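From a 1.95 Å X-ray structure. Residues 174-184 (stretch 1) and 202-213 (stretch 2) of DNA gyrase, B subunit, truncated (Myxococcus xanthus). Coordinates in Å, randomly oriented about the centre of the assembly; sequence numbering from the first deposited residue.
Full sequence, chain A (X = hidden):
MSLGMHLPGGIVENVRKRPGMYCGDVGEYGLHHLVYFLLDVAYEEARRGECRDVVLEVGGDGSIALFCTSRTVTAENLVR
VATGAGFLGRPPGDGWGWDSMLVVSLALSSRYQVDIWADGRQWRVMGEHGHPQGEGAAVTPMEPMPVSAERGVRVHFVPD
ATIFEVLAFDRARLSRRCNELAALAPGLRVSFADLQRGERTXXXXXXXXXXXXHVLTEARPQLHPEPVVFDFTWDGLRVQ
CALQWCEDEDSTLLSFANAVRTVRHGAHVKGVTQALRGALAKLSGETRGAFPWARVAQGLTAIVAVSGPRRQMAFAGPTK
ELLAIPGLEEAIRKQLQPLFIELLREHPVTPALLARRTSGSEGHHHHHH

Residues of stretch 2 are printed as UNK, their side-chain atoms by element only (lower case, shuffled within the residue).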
# COMPACT_ATOMS: atom_id res chain seq x y z
N LEU A 174 1.19 10.00 8.08
CA LEU A 174 1.61 10.02 6.67
C LEU A 174 3.00 9.37 6.47
O LEU A 174 3.16 8.55 5.56
CB LEU A 174 1.55 11.44 6.08
CG LEU A 174 0.17 12.11 6.01
CD1 LEU A 174 0.32 13.42 5.27
CD2 LEU A 174 -0.92 11.21 5.36
N SER A 175 3.98 9.70 7.33
CA SER A 175 5.30 9.03 7.28
C SER A 175 5.19 7.54 7.50
O SER A 175 5.85 6.76 6.81
CB SER A 175 6.32 9.59 8.29
OG SER A 175 6.21 10.98 8.41
N ARG A 176 4.38 7.11 8.47
CA ARG A 176 4.14 5.68 8.67
C ARG A 176 3.57 4.99 7.44
O ARG A 176 3.94 3.88 7.14
CB ARG A 176 3.24 5.42 9.88
CG ARG A 176 3.98 5.48 11.22
CD ARG A 176 3.11 4.95 12.35
NE ARG A 176 1.95 5.81 12.58
CZ ARG A 176 1.97 6.90 13.34
NH1 ARG A 176 3.09 7.28 13.93
NH2 ARG A 176 0.86 7.62 13.49
N ARG A 177 2.65 5.64 6.72
CA ARG A 177 2.07 5.02 5.53
C ARG A 177 3.13 4.91 4.43
O ARG A 177 3.14 3.95 3.64
CB ARG A 177 0.85 5.81 5.04
CG ARG A 177 0.22 5.32 3.73
CD ARG A 177 -0.53 3.98 3.86
NE ARG A 177 -1.61 4.04 4.85
CZ ARG A 177 -2.90 3.86 4.59
NH1 ARG A 177 -3.35 3.60 3.36
NH2 ARG A 177 -3.76 3.94 5.60
N CYS A 178 4.03 5.87 4.38
CA CYS A 178 5.10 5.83 3.40
C CYS A 178 6.05 4.65 3.70
O CYS A 178 6.48 3.93 2.79
CB CYS A 178 5.88 7.14 3.41
SG CYS A 178 5.04 8.54 2.63
N ASN A 179 6.37 4.47 4.97
CA ASN A 179 7.22 3.36 5.42
C ASN A 179 6.59 2.01 5.03
O ASN A 179 7.29 1.13 4.51
CB ASN A 179 7.44 3.49 6.94
CG ASN A 179 8.53 2.56 7.49
OD1 ASN A 179 9.09 1.69 6.79
ND2 ASN A 179 8.81 2.74 8.77
N GLU A 180 5.28 1.86 5.25
CA GLU A 180 4.55 0.66 4.86
C GLU A 180 4.62 0.42 3.37
O GLU A 180 4.79 -0.71 2.93
CB GLU A 180 3.08 0.79 5.17
CG GLU A 180 2.73 0.84 6.60
CD GLU A 180 1.24 0.95 6.79
OE1 GLU A 180 0.49 0.97 5.77
OE2 GLU A 180 0.81 1.03 7.95
N LEU A 181 4.41 1.47 2.59
CA LEU A 181 4.46 1.38 1.13
C LEU A 181 5.83 0.86 0.63
O LEU A 181 5.89 -0.01 -0.26
CB LEU A 181 4.12 2.73 0.51
CG LEU A 181 4.36 2.92 -0.99
CD1 LEU A 181 3.45 2.00 -1.81
CD2 LEU A 181 4.16 4.37 -1.41
N ALA A 182 6.93 1.38 1.19
CA ALA A 182 8.26 0.84 0.89
C ALA A 182 8.39 -0.66 1.21
O ALA A 182 9.03 -1.41 0.45
CB ALA A 182 9.36 1.64 1.62
N ALA A 183 7.81 -1.10 2.32
CA ALA A 183 7.79 -2.52 2.70
C ALA A 183 6.93 -3.38 1.77
O ALA A 183 7.27 -4.53 1.47
CB ALA A 183 7.30 -2.68 4.15
N LEU A 184 5.79 -2.83 1.34
CA LEU A 184 4.81 -3.62 0.59
C LEU A 184 5.21 -3.74 -0.88
O LEU A 184 4.76 -4.64 -1.57
CB LEU A 184 3.42 -3.02 0.72
CG LEU A 184 2.87 -3.21 2.13
CD1 LEU A 184 1.69 -2.30 2.39
CD2 LEU A 184 2.50 -4.66 2.38
N UNK A 202 13.91 8.85 3.57
CA UNK A 202 13.87 7.93 2.43
C UNK A 202 13.82 6.53 2.97
O UNK A 202 14.68 6.15 3.78
c UNK A 202 14.18 6.85 -0.62
c UNK A 202 15.10 8.06 1.51
c UNK A 202 15.29 6.89 0.50
c UNK A 202 16.73 6.86 -0.13
N UNK A 203 12.79 5.78 2.56
CA UNK A 203 12.74 4.35 2.86
C UNK A 203 13.03 3.57 1.58
O UNK A 203 12.53 3.89 0.52
c UNK A 203 9.07 7.98 6.07
c UNK A 203 11.03 4.55 4.68
c UNK A 203 11.35 3.94 3.37
c UNK A 203 10.25 5.94 6.33
c UNK A 203 9.75 6.74 4.09
n UNK A 203 10.90 4.88 6.90
c UNK A 203 10.32 5.77 4.92
c UNK A 203 9.13 7.83 4.66
c UNK A 203 9.63 7.04 6.91
c UNK A 203 11.36 4.05 5.91
N UNK A 204 13.86 2.54 1.70
CA UNK A 204 14.11 1.62 0.62
C UNK A 204 14.31 0.28 1.33
O UNK A 204 15.29 0.09 2.08
c UNK A 204 15.68 1.10 -1.30
n UNK A 204 15.78 -0.30 -2.99
n UNK A 204 16.92 0.49 -1.37
c UNK A 204 14.96 0.58 -2.32
c UNK A 204 15.31 2.07 -0.23
c UNK A 204 16.95 -0.34 -2.39
N UNK A 205 13.32 -0.60 1.20
CA UNK A 205 13.32 -1.87 1.92
C UNK A 205 13.36 -3.02 0.91
O UNK A 205 12.35 -3.66 0.65
c UNK A 205 12.18 -1.23 4.23
c UNK A 205 11.05 -1.66 5.20
c UNK A 205 12.10 -1.97 2.87
c UNK A 205 12.15 0.29 4.06
N UNK A 206 14.55 -3.30 0.33
CA UNK A 206 14.59 -4.36 -0.69
C UNK A 206 14.19 -5.72 -0.11
O UNK A 206 13.70 -6.58 -0.84
c UNK A 206 16.84 -3.62 -0.13
c UNK A 206 16.04 -4.36 -1.18
c UNK A 206 15.87 -2.70 0.59
N UNK A 207 14.33 -5.90 1.20
CA UNK A 207 13.86 -7.12 1.84
C UNK A 207 12.38 -7.14 2.15
O UNK A 207 11.90 -8.10 2.73
N UNK A 208 11.65 -6.09 1.80
CA UNK A 208 10.18 -6.15 1.92
C UNK A 208 9.60 -6.27 3.32
O UNK A 208 10.07 -5.63 4.27
N UNK A 209 8.58 -7.10 3.47
CA UNK A 209 7.91 -7.21 4.76
C UNK A 209 8.79 -7.95 5.78
O UNK A 209 8.57 -7.85 6.98
c UNK A 209 6.50 -7.83 4.66
c UNK A 209 5.55 -6.92 3.86
c UNK A 209 6.55 -9.26 4.07
N UNK A 210 9.81 -8.67 5.29
CA UNK A 210 10.79 -9.32 6.17
C UNK A 210 11.65 -8.26 6.84
O UNK A 210 11.89 -8.28 8.06
c UNK A 210 11.66 -10.28 5.39
N UNK A 211 12.10 -7.30 6.03
CA UNK A 211 12.91 -6.23 6.56
C UNK A 211 12.07 -5.41 7.55
O UNK A 211 12.57 -5.00 8.60
c UNK A 211 15.25 -3.74 4.72
c UNK A 211 14.38 -4.23 5.85
n UNK A 211 16.20 -2.86 5.03
o UNK A 211 15.07 -4.14 3.58
c UNK A 211 13.50 -5.39 5.43
N UNK A 212 10.79 -5.24 7.24
CA UNK A 212 9.85 -4.48 8.07
C UNK A 212 9.57 -5.18 9.39
O UNK A 212 9.42 -4.52 10.42
n UNK A 212 6.58 -1.75 9.24
c UNK A 212 6.09 -3.30 7.69
c UNK A 212 8.52 -4.28 7.31
c UNK A 212 7.75 -2.39 8.89
c UNK A 212 3.88 -3.68 6.83
c UNK A 212 4.18 -1.96 8.51
c UNK A 212 3.37 -2.67 7.67
c UNK A 212 5.23 -4.01 6.83
c UNK A 212 7.50 -3.36 7.96
c UNK A 212 5.55 -2.29 8.51
N UNK A 213 9.45 -6.51 9.35
CA UNK A 213 9.21 -7.28 10.57
C UNK A 213 10.38 -7.13 11.55
O UNK A 213 10.17 -6.99 12.77
c UNK A 213 8.96 -8.76 10.23
O HOH W 1 11.24 -0.66 -0.72
O HOH W 2 7.14 -7.36 0.97

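Position 202 carries four side-chain carbons, forked at the second, and its side chain is out of reach of stretch 1; the fork after one methylene identifies leucine, L202. Position 203 has one carbon followed by fused five- and six-membered rings holding eight carbons and one nitrogen, an indole, hence W203. N179 lies over one face: its CB sits 3.9 Å from the centroid of the five-membered ring of W203, 18° off the normal, a CH-pi contact. The six-membered ring reaches back along the helix to C178 and S175, with C178 CB to W203 CZ3 at 3.5 Å and S175 O to W203 CH2 at 3.5 Å. W203 CB packs on A182 CB, also at 3.5 Å.

At 204, one carbon leads to a five-membered ring of three carbons and two nitrogens, an imidazole: H204, its CA-to-CB bond directed away from the helix. Position 205 again shows four carbons forked at the second, so it is L205. Its CA-to-CB bond points toward the helix, and L205 CD1 lies 3.9 Å from A182 CB and L205 CD2 4.0 Å from A183 CB.

Three carbons at 206 close a ring onto the backbone N, which defines P206. Position 207 has no side-chain atoms and is G207. Position 208 is equally bare, and its phi of 66° by itself favours glycine: G208. G208 CA lies 3.4 Å from A183 O. A type I turn spans L205 to G208, with G208 N donating to L205 O at 2.8 Å.

At 209, one carbon carries two more, giving V209; V209 CG1 meets L184 CD2 at 4.1 Å. The single carbon at 210 gives A210, out of reach. Position 211 has three carbons, the third bearing one oxygen and one nitrogen: Q211, whose OE1 accepts from G207 N at 3.1 Å. Position 212 repeats the indole pattern, so it is W212, with CE3 3.6 Å from A183 CB and CZ2 3.7 Å from E180 CG. One carbon at 213 gives A213, without contact.

No direct hydrogen bond crosses the contact, which buries 583 Å² in total. W203 and W212 supply the largest covered areas of stretch 2. The backbones come closest at A183 and G208, where G208 has no side chain, A183 CA to G208 CA being 4.4 Å; A182 CB packs against W203 and L205. Water supplies the polar links: water 2 donates to A183 O and accepts from V209 N, both at 2.9 Å, while water 1 accepts from L205 N (2.8 Å) and lies 2.6 Å from A182 O.

Stretch 2 (202-213) LWHLPGGVAQWA
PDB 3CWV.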